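Local atomic coordinates of uncharacterized protein (Bacillus subtilis, PDB entry 5DQV), a protein that acts as a metal-dependent nucleotide pyrophosphohydrolase of the HD-domain superfamily, with a nickel ion held in its metal site. Residues H35-A40 and A61-D65. Sequence-based numbering, arbitrary orientation.
Sequences HISRVA and ALVHD. With NI (nickel (II) ion), chain C.
Residues 35-40 are helical throughout. Residues 61-63 are helical and Asp65 is in a loop or turn. The backbones come nearest at Ala40 and Ala61, with CA atoms 5.0 Å apart. Two alanines permit this approach; their CB atoms are 4.0 Å apart. No hydrogen bond crosses the contact. A nickel ion joins the two segments instead. His35 has chi1 t and binds nickel through NE2 at 2.2 Å. His64 has chi1 p (90°) and binds the nickel through NE2 at 2.0 Å. The rings meet rim to rim, planes at 62°, and are not stacked. His64 ND1 donates to Ala61 O at 2.8 Å, which fixes the ring and turns NE2 to the metal. Asp65, also of the metal site, has chi1 between wells at -96°. Its OD1 lies 2.8 Å from the nickel, farther than either histidine nitrogen. With Asp130 these residues form the H...HD...D signature of HD-domain hydrolases. Behind the metal, Ile36 (m, t) sets CG2 4.0 Å from Leu62 CD2. Val39 (t) places CG1 4.1 Å from His64 CE1. His35 ND1 is hydrogen-bonded to Asp133. Helix 8-24 covers Ile36 and Ala40, helix 93-106 packs on Val63 and His64, and helix 121-132 brings Asp130 and meets Val39.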
loop_
_atom_site.group_PDB
_atom_site.type_symbol
_atom_site.label_atom_id
_atom_site.label_comp_id
_atom_site.label_asym_id
_atom_site.label_seq_id
_atom_site.Cartn_x
_atom_site.Cartn_y
_atom_site.Cartn_z
ATOM N N HIS A 35 6.115 -10.068 -9.171
ATOM C CA HIS A 35 6.362 -8.953 -10.080
ATOM C C HIS A 35 6.848 -9.502 -11.416
ATOM O O HIS A 35 6.316 -9.168 -12.476
ATOM C CB HIS A 35 7.390 -7.963 -9.463
ATOM C CG HIS A 35 7.935 -6.987 -10.456
ATOM N ND1 HIS A 35 7.159 -6.012 -11.035
ATOM C CD2 HIS A 35 9.153 -6.887 -11.034
ATOM C CE1 HIS A 35 7.895 -5.316 -11.883
ATOM N NE2 HIS A 35 9.108 -5.832 -11.903
ATOM N N ILE A 36 7.873 -10.363 -11.376
ATOM C CA ILE A 36 8.438 -10.898 -12.598
ATOM C C ILE A 36 7.389 -11.664 -13.406
ATOM O O ILE A 36 7.252 -11.452 -14.580
ATOM C CB ILE A 36 9.672 -11.761 -12.289
ATOM C CG1 ILE A 36 10.825 -10.824 -11.903
ATOM C CG2 ILE A 36 9.987 -12.630 -13.496
ATOM C CD1 ILE A 36 11.936 -11.581 -11.214
ATOM N N SER A 37 6.569 -12.480 -12.747
ATOM C CA SER A 37 5.538 -13.240 -13.461
ATOM C C SER A 37 4.541 -12.325 -14.160
ATOM O O SER A 37 4.155 -12.549 -15.335
ATOM C CB SER A 37 4.838 -14.220 -12.506
ATOM O OG SER A 37 3.651 -14.769 -13.112
ATOM N N ARG A 38 4.132 -11.259 -13.467
ATOM C CA ARG A 38 3.190 -10.310 -14.050
ATOM C C ARG A 38 3.826 -9.604 -15.245
ATOM O O ARG A 38 3.186 -9.391 -16.295
ATOM C CB ARG A 38 2.704 -9.260 -13.008
ATOM C CG ARG A 38 1.850 -9.801 -11.887
ATOM C CD ARG A 38 1.232 -8.709 -11.016
ATOM N NE ARG A 38 2.242 -7.804 -10.474
ATOM C CZ ARG A 38 2.845 -7.898 -9.309
ATOM N NH1 ARG A 38 2.648 -8.920 -8.510
ATOM N NH2 ARG A 38 3.744 -7.000 -8.978
ATOM N N VAL A 39 5.072 -9.177 -15.077
ATOM C CA VAL A 39 5.769 -8.483 -16.153
ATOM C C VAL A 39 5.970 -9.358 -17.380
ATOM O O VAL A 39 5.726 -8.894 -18.485
ATOM C CB VAL A 39 7.058 -7.843 -15.686
ATOM C CG1 VAL A 39 7.878 -7.326 -16.898
ATOM C CG2 VAL A 39 6.759 -6.818 -14.678
ATOM N N ALA A 40 6.318 -10.652 -17.188
ATOM C CA ALA A 40 6.435 -11.563 -18.288
ATOM C C ALA A 40 5.104 -11.763 -19.041
ATOM O O ALA A 40 5.087 -11.660 -20.281
ATOM C CB ALA A 40 7.010 -12.897 -17.847
ATOM N N ALA A 61 12.118 -10.492 -20.034
ATOM C CA ALA A 61 11.194 -10.137 -18.952
ATOM C C ALA A 61 11.507 -10.979 -17.744
ATOM O O ALA A 61 11.565 -10.484 -16.624
ATOM C CB ALA A 61 9.734 -10.340 -19.396
ATOM N N LEU A 62 11.719 -12.272 -17.974
ATOM C CA LEU A 62 11.947 -13.192 -16.835
ATOM C C LEU A 62 13.221 -12.832 -16.080
ATOM O O LEU A 62 13.237 -12.899 -14.861
ATOM C CB LEU A 62 11.966 -14.614 -17.302
ATOM C CG LEU A 62 10.599 -15.194 -17.698
ATOM C CD1 LEU A 62 10.794 -16.534 -18.424
ATOM C CD2 LEU A 62 9.666 -15.328 -16.421
ATOM N N VAL A 63 14.286 -12.432 -16.783
ATOM C CA VAL A 63 15.578 -12.164 -16.097
ATOM C C VAL A 63 15.863 -10.702 -15.850
ATOM O O VAL A 63 16.920 -10.381 -15.292
ATOM C CB VAL A 63 16.777 -12.842 -16.833
ATOM C CG1 VAL A 63 16.502 -14.389 -16.988
ATOM C CG2 VAL A 63 17.023 -12.158 -18.241
ATOM N N HIS A 64 14.893 -9.828 -16.161
ATOM C CA HIS A 64 15.135 -8.374 -16.207
ATOM C C HIS A 64 15.606 -7.822 -14.861
ATOM O O HIS A 64 16.376 -6.856 -14.841
ATOM C CB HIS A 64 13.888 -7.607 -16.773
ATOM C CG HIS A 64 12.874 -7.173 -15.752
ATOM N ND1 HIS A 64 11.820 -7.969 -15.357
ATOM C CD2 HIS A 64 12.722 -5.993 -15.083
ATOM C CE1 HIS A 64 11.100 -7.337 -14.439
ATOM N NE2 HIS A 64 11.628 -6.131 -14.252
ATOM N N ASP A 65 15.219 -8.464 -13.760
ATOM C CA ASP A 65 15.512 -7.970 -12.410
ATOM C C ASP A 65 16.733 -8.607 -11.745
ATOM O O ASP A 65 17.102 -8.184 -10.620
ATOM C CB ASP A 65 14.374 -8.380 -11.435
ATOM C CG ASP A 65 13.338 -7.321 -11.214
ATOM O OD1 ASP A 65 13.268 -6.280 -11.945
ATOM O OD2 ASP A 65 12.536 -7.587 -10.271
HETATM NI NI NI C . 10.900 -4.991 -12.782
#